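Local structure of DNA replication regulator protein HobA (2UVP) at residues W142-L147 with L152-H157; N74-D79 with R83-V88; S94-K99 with E110-N115. The protein is required for the initiation of DNA replication in Helicobacter pylori and increases binding of the initiator DnaA to the oriC region. One frame throughout, in Å; residues are numbered along the deposited sequence.

Along the chain the three contacts follow in series, none nested in or crossing another. Contact 2 comes first, where 74-79 and 83-88 close the loop between helix 65-75 and strand 88-90, an outermost strand of the five-stranded parallel sheet. Contact 3 follows: 94-99, after that strand, meets 110-115 at the end of helix 102-112, closing a loop that holds most of this helix. Contact 1 is last, at the other margin of the sheet; it closes the short loop 148-151, pairing 142-147 with 152-157 as strands 139-143 and 152-153 run out. Contacts 1 and 2 fall on opposite sides of the chain's centre, their own centres about 27 Å apart.

Contact 1 (W142-L147 with L152-H157); sequences WLFEEL and LLLKEH
Leu152 covers one face of the Trp142 indole with a single methyl, a CH-pi contact in which Leu152 CD2 stands 3.8 Å from the centroid of the five-membered ring. The two side chains run side by side from the same face of the sheet, and with the Leu152 CG anti to its backbone N (chi1 177°) CD2 comes over the indole. On the same side Leu154 CD1 lies 4.1 Å from Trp142 CB, and helix 161-180 packs against both Trp142 and Leu154 through Leu165 and Leu168. Phe144 CD1 lies 3.8 Å from Leu154 CB. Glu156 makes a second CH-pi contact, its CB 3.8 Å from the centroid of the Phe144 ring, and its extended chain carries the carboxylate nearly parallel to the ring plane, 6° apart.

The backbones beneath form the last parallel strand pair of the sheet, in which Trp142 is level with Leu152 and Leu143 with Leu153. Leu143 bonds to the residues before and after its partner: its N donates to Leu152 O at 2.9 Å, and its O accepts from Leu154 N at 2.8 Å. Leu153, on the other face, reaches with CD2 to Glu145 CA, just past the end of strand 139-143, 3.8 Å away. One water joins Phe144 O to Leu154 O; a second accepts from Glu156 N and makes a weak bond to Phe144 O. At the exposed edge stands Glu146, which with Glu149 binds calcium ions whose physiological relevance is not known.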
# COMPACT_ATOMS: atom_id res chain seq x y z
N TRP A 142 -4.35 22.27 -7.76
CA TRP A 142 -3.56 22.28 -8.97
C TRP A 142 -4.37 21.52 -9.98
O TRP A 142 -4.37 20.28 -9.98
CB TRP A 142 -2.23 21.57 -8.72
CG TRP A 142 -1.32 22.18 -7.70
CD1 TRP A 142 -1.64 23.06 -6.69
CD2 TRP A 142 0.07 21.89 -7.56
NE1 TRP A 142 -0.50 23.35 -5.95
CE2 TRP A 142 0.55 22.65 -6.47
CE3 TRP A 142 0.96 21.09 -8.28
CZ2 TRP A 142 1.91 22.62 -6.08
CZ3 TRP A 142 2.31 21.05 -7.88
CH2 TRP A 142 2.77 21.81 -6.79
N LEU A 143 -5.09 22.25 -10.82
CA LEU A 143 -6.14 21.65 -11.64
C LEU A 143 -5.93 21.90 -13.11
O LEU A 143 -5.17 22.80 -13.48
CB LEU A 143 -7.53 22.21 -11.25
CG LEU A 143 -7.91 22.11 -9.76
CD1 LEU A 143 -9.21 22.89 -9.49
CD2 LEU A 143 -8.02 20.66 -9.33
N PHE A 144 -6.62 21.10 -13.93
CA PHE A 144 -6.61 21.31 -15.38
C PHE A 144 -7.69 22.30 -15.85
O PHE A 144 -7.69 22.74 -17.01
CB PHE A 144 -6.75 19.97 -16.08
CG PHE A 144 -5.64 19.01 -15.74
CD1 PHE A 144 -4.31 19.40 -15.84
CD2 PHE A 144 -5.93 17.71 -15.35
CE1 PHE A 144 -3.28 18.50 -15.53
CE2 PHE A 144 -4.92 16.80 -15.05
CZ PHE A 144 -3.58 17.21 -15.14
N GLU A 145 -8.61 22.64 -14.95
CA GLU A 145 -9.54 23.76 -15.17
C GLU A 145 -10.01 24.31 -13.83
O GLU A 145 -10.10 23.57 -12.86
CB GLU A 145 -10.74 23.36 -16.03
CG GLU A 145 -11.47 22.11 -15.59
CD GLU A 145 -12.55 21.70 -16.60
OE1 GLU A 145 -13.48 22.50 -16.83
OE2 GLU A 145 -12.45 20.58 -17.17
N GLU A 146 -10.27 25.62 -13.79
CA GLU A 146 -10.65 26.26 -12.55
C GLU A 146 -11.95 25.66 -12.04
O GLU A 146 -12.88 25.43 -12.80
CB GLU A 146 -10.78 27.78 -12.70
CG GLU A 146 -10.87 28.49 -11.34
CD GLU A 146 -11.00 30.00 -11.44
OE1 GLU A 146 -10.13 30.65 -12.06
OE2 GLU A 146 -11.96 30.54 -10.86
N LEU A 147 -12.00 25.39 -10.74
CA LEU A 147 -13.19 24.80 -10.15
C LEU A 147 -14.05 25.87 -9.50
O LEU A 147 -15.26 25.89 -9.67
CB LEU A 147 -12.78 23.73 -9.13
CG LEU A 147 -13.85 23.12 -8.21
CD1 LEU A 147 -14.73 22.14 -8.98
CD2 LEU A 147 -13.19 22.45 -7.02
N LEU A 152 -4.18 26.87 -9.16
CA LEU A 152 -2.98 26.81 -9.99
C LEU A 152 -3.38 25.98 -11.19
O LEU A 152 -3.81 24.83 -11.07
CB LEU A 152 -1.84 26.19 -9.17
CG LEU A 152 -0.41 25.87 -9.63
CD1 LEU A 152 0.14 26.68 -10.79
CD2 LEU A 152 0.49 25.98 -8.39
N LEU A 153 -3.26 26.58 -12.38
CA LEU A 153 -3.73 25.96 -13.60
C LEU A 153 -2.62 25.23 -14.33
O LEU A 153 -1.53 25.79 -14.52
CB LEU A 153 -4.32 27.02 -14.52
CG LEU A 153 -5.79 27.34 -14.27
CD1 LEU A 153 -6.18 28.58 -15.12
CD2 LEU A 153 -6.65 26.13 -14.59
N LEU A 154 -2.90 23.98 -14.71
CA LEU A 154 -1.97 23.13 -15.47
C LEU A 154 -2.63 22.73 -16.78
O LEU A 154 -3.85 22.73 -16.87
CB LEU A 154 -1.64 21.84 -14.69
CG LEU A 154 -1.20 21.85 -13.22
CD1 LEU A 154 -1.42 20.45 -12.61
CD2 LEU A 154 0.24 22.26 -13.05
N LYS A 155 -1.84 22.37 -17.78
CA LYS A 155 -2.36 21.88 -19.05
C LYS A 155 -2.30 20.34 -19.09
O LYS A 155 -1.22 19.75 -19.02
CB LYS A 155 -1.61 22.54 -20.21
CG LYS A 155 -1.83 24.05 -20.25
CD LYS A 155 -0.92 24.80 -21.22
CE LYS A 155 0.41 25.14 -20.56
NZ LYS A 155 0.98 26.42 -21.07
N GLU A 156 -3.46 19.70 -19.20
CA GLU A 156 -3.55 18.25 -19.10
C GLU A 156 -2.67 17.44 -20.07
O GLU A 156 -2.09 16.41 -19.68
CB GLU A 156 -5.02 17.77 -19.20
CG GLU A 156 -5.19 16.27 -18.95
CD GLU A 156 -6.65 15.80 -18.94
OE1 GLU A 156 -6.88 14.59 -18.70
OE2 GLU A 156 -7.54 16.64 -19.18
N HIS A 157 -2.59 17.88 -21.32
CA HIS A 157 -1.88 17.09 -22.34
C HIS A 157 -0.54 17.70 -22.73
O HIS A 157 0.03 17.37 -23.76
CB HIS A 157 -2.79 16.83 -23.54
CG HIS A 157 -4.06 16.12 -23.17
ND1 HIS A 157 -5.27 16.76 -23.06
CD2 HIS A 157 -4.29 14.82 -22.85
CE1 HIS A 157 -6.20 15.90 -22.71
NE2 HIS A 157 -5.63 14.71 -22.57
O HOH W 1 -5.93 21.10 -19.43
O HOH W 2 -5.54 24.25 -18.35

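Contact 2 (N74-D79 with R83-V88); sequences NLNPKD and RPLLSV
Leu75, the last helical residue, meets 83-88 with side chain and carbonyl. Its CD1 packs on Val88 CG2 (3.9 Å) and its CD2 on Leu86 CD1, crossing at about right angles. Its O accepts from Arg83 NH2 at 2.9 Å, from well above the carbonyl plane; a water accepts from Arg83 NE, within bonding distance of Leu75 O and Pro84 O. The Arg83 chain bends at chi3 (62°), bringing its guanidinium back to the helix end.

Asn76, where helical geometry stops, uses both ends of its amide on the backbone of Leu86. Its OD1 accepts from Leu86 N at 2.9 Å on an in-plane lone pair, while its ND2 donates to Leu86 O, also at 2.9 Å. This two-point grip fixes the amide's rotation. Pro77 CD lies 3.7 Å from Arg83 NE, and its CG over one guanidinium face.

A polar side chain of a neighbouring subunit hydrogen-bonds to Leu85 O. The contact joins the end of helix 65-75 to the approach and first residue of strand 88-90, the helix-to-strand return of a beta-alpha-beta crossover from adjacent parallel strand 55-60. Helix 161-180 adds Phe169 against Leu75 and Phe177 against Arg83, and Val88 rests on Val58 of strand 55-60.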
# COMPACT_ATOMS: atom_id res chain seq x y z
N ASN A 74 8.97 13.99 -0.01
CA ASN A 74 9.80 15.19 0.04
C ASN A 74 9.50 16.08 1.23
O ASN A 74 10.43 16.67 1.82
CB ASN A 74 9.75 16.02 -1.26
CG ASN A 74 10.55 15.39 -2.38
OD1 ASN A 74 10.15 14.39 -2.98
ND2 ASN A 74 11.71 15.97 -2.65
N LEU A 75 8.23 16.20 1.59
CA LEU A 75 7.85 17.06 2.70
C LEU A 75 8.32 16.48 4.03
O LEU A 75 8.77 17.23 4.90
CB LEU A 75 6.35 17.36 2.73
CG LEU A 75 5.92 18.36 1.64
CD1 LEU A 75 4.41 18.59 1.66
CD2 LEU A 75 6.65 19.69 1.75
N ASN A 76 8.21 15.16 4.16
CA ASN A 76 8.72 14.48 5.36
C ASN A 76 9.66 13.35 4.97
O ASN A 76 9.25 12.20 4.94
CB ASN A 76 7.58 13.96 6.23
CG ASN A 76 6.86 15.07 6.97
OD1 ASN A 76 7.49 15.91 7.64
ND2 ASN A 76 5.53 15.09 6.85
N PRO A 77 10.91 13.69 4.66
CA PRO A 77 11.87 12.67 4.22
C PRO A 77 12.19 11.71 5.37
O PRO A 77 11.91 12.02 6.53
CB PRO A 77 13.10 13.49 3.83
CG PRO A 77 13.00 14.73 4.64
CD PRO A 77 11.52 15.04 4.68
N LYS A 78 12.76 10.55 5.04
CA LYS A 78 13.07 9.53 6.05
C LYS A 78 13.95 10.07 7.17
O LYS A 78 13.70 9.80 8.36
CB LYS A 78 13.74 8.30 5.42
CG LYS A 78 12.78 7.14 5.15
CD LYS A 78 13.40 5.78 5.53
CE LYS A 78 14.85 5.63 5.06
NZ LYS A 78 15.35 4.22 5.23
N ASP A 79 14.95 10.86 6.80
CA ASP A 79 15.80 11.56 7.76
C ASP A 79 15.42 13.04 7.75
O ASP A 79 15.74 13.77 6.81
CB ASP A 79 17.28 11.36 7.39
CG ASP A 79 18.24 11.97 8.41
OD1 ASP A 79 17.81 12.46 9.48
OD2 ASP A 79 19.47 11.97 8.11
N ARG A 83 14.71 19.53 10.18
CA ARG A 83 13.39 19.96 9.71
C ARG A 83 12.28 19.66 10.72
O ARG A 83 12.39 18.70 11.50
CB ARG A 83 13.02 19.26 8.41
CG ARG A 83 13.98 19.43 7.26
CD ARG A 83 13.69 18.37 6.22
NE ARG A 83 12.34 18.46 5.66
CZ ARG A 83 12.07 19.03 4.47
NH1 ARG A 83 13.04 19.58 3.76
NH2 ARG A 83 10.84 19.05 4.01
N PRO A 84 11.19 20.44 10.68
CA PRO A 84 10.02 20.08 11.47
C PRO A 84 9.35 18.86 10.87
O PRO A 84 9.55 18.57 9.68
CB PRO A 84 9.09 21.28 11.30
CG PRO A 84 9.49 21.87 9.96
CD PRO A 84 10.98 21.68 9.90
N LEU A 85 8.57 18.14 11.67
CA LEU A 85 7.69 17.12 11.13
C LEU A 85 6.43 17.82 10.64
O LEU A 85 5.62 18.31 11.44
CB LEU A 85 7.33 16.09 12.20
CG LEU A 85 6.40 14.94 11.79
CD1 LEU A 85 7.02 14.07 10.69
CD2 LEU A 85 6.06 14.10 13.01
N LEU A 86 6.21 17.83 9.33
CA LEU A 86 5.09 18.63 8.81
C LEU A 86 3.79 17.85 8.81
O LEU A 86 3.80 16.64 8.65
CB LEU A 86 5.38 19.17 7.41
CG LEU A 86 6.58 20.10 7.31
CD1 LEU A 86 6.93 20.19 5.84
CD2 LEU A 86 6.22 21.48 7.88
N SER A 87 2.68 18.56 9.03
CA SER A 87 1.39 17.91 9.15
C SER A 87 0.80 17.62 7.75
O SER A 87 0.04 18.42 7.21
CB SER A 87 0.45 18.77 9.99
OG SER A 87 -0.80 18.13 10.12
N VAL A 88 1.17 16.47 7.19
CA VAL A 88 0.83 16.11 5.81
C VAL A 88 0.21 14.72 5.84
O VAL A 88 0.75 13.80 6.49
CB VAL A 88 2.09 16.10 4.90
CG1 VAL A 88 1.71 15.83 3.41
CG2 VAL A 88 2.89 17.40 5.02
O HOH W 3 10.07 18.01 7.18

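Contact 3 (S94-K99 with E110-N115); sequences SSFYPK and EMTYQN
Phe96 and Tyr113 meet obliquely, the CD2-CE2 side of the phenylalanine ring against the phenolic end of the tyrosine. Phe96 CE2 is 3.8 Å from Tyr113 CE2 and 3.7 Å from Tyr113 OH, and the hydroxyl lies at the Phe96 ring edge, near its plane. Phe96 and Thr112 point at each other from opposite directions, Thr112 CG2 lying 4.0 Å from Phe96 CE2. That same methyl sits over one face of the Tyr113 ring, 3.8 Å above its plane, so it is shared between the two aromatics. In Thr112 OG1 stands beside the backbone N (chi1 -60°), which leaves CG2 anti to that N and turned to the rings; OG1 bonds to Thr108 O one turn back in the helix and to a polar side chain of a neighbouring subunit. An aromatic side chain of a neighbouring subunit also meets the Tyr113 ring.

Phe96 is held on a type I turn from Ser94 to Tyr97, closed by Tyr97 N to Ser94 O at 3.2 Å. Within it Ser94 OG accepts from Phe96 N, also at 3.2 Å, forming an ST turn; the same hydroxyl bonds to Phe91 O. Across the segments the contact is small and rests on van der Waals packing.

Thr108 and Ile109 of helix 102-112 also touch Phe96. The contact sets the loop after strand 88-90 against the end of that helix, within the beta-alpha-beta connection to parallel strand 116-121.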
# COMPACT_ATOMS: atom_id res chain seq x y z
N SER A 94 -6.88 7.56 2.71
CA SER A 94 -7.61 7.59 3.98
C SER A 94 -9.01 7.02 3.85
O SER A 94 -9.58 6.98 2.77
CB SER A 94 -7.63 8.99 4.56
OG SER A 94 -8.69 9.73 4.02
N SER A 95 -9.57 6.58 4.98
CA SER A 95 -10.91 6.03 4.99
C SER A 95 -11.96 7.12 4.71
O SER A 95 -13.13 6.81 4.49
CB SER A 95 -11.18 5.35 6.33
OG SER A 95 -10.21 4.34 6.59
N PHE A 96 -11.55 8.39 4.70
CA PHE A 96 -12.50 9.50 4.50
C PHE A 96 -12.56 9.94 3.06
O PHE A 96 -13.36 10.81 2.72
CB PHE A 96 -12.15 10.71 5.38
CG PHE A 96 -11.76 10.33 6.77
CD1 PHE A 96 -12.39 9.27 7.42
CD2 PHE A 96 -10.75 11.01 7.42
CE1 PHE A 96 -12.01 8.90 8.73
CE2 PHE A 96 -10.36 10.66 8.72
CZ PHE A 96 -11.00 9.61 9.37
N TYR A 97 -11.69 9.38 2.23
CA TYR A 97 -11.74 9.73 0.82
C TYR A 97 -13.15 9.41 0.30
O TYR A 97 -13.64 8.31 0.53
CB TYR A 97 -10.70 8.97 0.02
CG TYR A 97 -10.59 9.47 -1.39
CD1 TYR A 97 -9.68 10.47 -1.72
CD2 TYR A 97 -11.41 8.94 -2.39
CE1 TYR A 97 -9.57 10.92 -3.05
CE2 TYR A 97 -11.32 9.40 -3.71
CZ TYR A 97 -10.40 10.39 -4.02
OH TYR A 97 -10.33 10.84 -5.33
N PRO A 98 -13.79 10.39 -0.36
CA PRO A 98 -15.18 10.21 -0.77
C PRO A 98 -15.28 9.39 -2.03
O PRO A 98 -14.98 9.88 -3.13
CB PRO A 98 -15.64 11.64 -1.04
CG PRO A 98 -14.39 12.34 -1.51
CD PRO A 98 -13.27 11.72 -0.74
N LYS A 99 -15.63 8.13 -1.87
CA LYS A 99 -16.09 7.33 -2.99
C LYS A 99 -17.58 7.62 -3.17
O LYS A 99 -18.03 7.93 -4.28
CB LYS A 99 -15.80 5.85 -2.76
CG LYS A 99 -14.40 5.48 -3.21
CD LYS A 99 -13.56 4.92 -2.10
CE LYS A 99 -12.09 4.93 -2.51
NZ LYS A 99 -11.15 4.71 -1.37
N GLU A 110 -14.07 17.25 9.11
CA GLU A 110 -14.18 18.43 9.95
C GLU A 110 -14.09 18.08 11.44
O GLU A 110 -13.48 18.83 12.20
CB GLU A 110 -15.47 19.21 9.63
CG GLU A 110 -15.52 19.76 8.20
CD GLU A 110 -16.85 20.41 7.83
OE1 GLU A 110 -16.82 21.58 7.41
OE2 GLU A 110 -17.93 19.75 7.94
N MET A 111 -14.64 16.93 11.84
CA MET A 111 -14.61 16.52 13.25
C MET A 111 -13.26 15.94 13.66
O MET A 111 -12.85 16.05 14.81
CB MET A 111 -15.71 15.50 13.55
N THR A 112 -12.57 15.34 12.69
CA THR A 112 -11.32 14.63 12.95
C THR A 112 -10.10 15.54 13.04
O THR A 112 -9.28 15.38 13.96
CB THR A 112 -11.09 13.56 11.87
OG1 THR A 112 -12.20 12.65 11.91
CG2 THR A 112 -9.78 12.80 12.08
N TYR A 113 -10.01 16.48 12.10
CA TYR A 113 -8.84 17.35 11.99
C TYR A 113 -9.11 18.74 12.54
O TYR A 113 -10.19 19.29 12.33
CB TYR A 113 -8.40 17.45 10.51
CG TYR A 113 -8.06 16.10 9.92
CD1 TYR A 113 -6.79 15.54 10.13
CD2 TYR A 113 -8.99 15.38 9.17
CE1 TYR A 113 -6.47 14.27 9.60
CE2 TYR A 113 -8.68 14.12 8.64
CZ TYR A 113 -7.42 13.58 8.86
OH TYR A 113 -7.10 12.32 8.36
N GLN A 114 -8.12 19.28 13.23
CA GLN A 114 -8.25 20.61 13.81
C GLN A 114 -8.37 21.69 12.74
O GLN A 114 -9.17 22.63 12.89
CB GLN A 114 -7.07 20.91 14.73
CG GLN A 114 -7.08 20.16 16.06
CD GLN A 114 -6.10 20.76 17.05
OE1 GLN A 114 -5.46 20.04 17.82
NE2 GLN A 114 -5.97 22.08 17.02
N ASN A 115 -7.58 21.57 11.67
CA ASN A 115 -7.49 22.67 10.69
C ASN A 115 -6.97 22.14 9.35
O ASN A 115 -5.83 22.40 9.00
CB ASN A 115 -6.56 23.76 11.26
CG ASN A 115 -6.46 25.01 10.38
OD1 ASN A 115 -7.31 25.26 9.53
ND2 ASN A 115 -5.42 25.79 10.61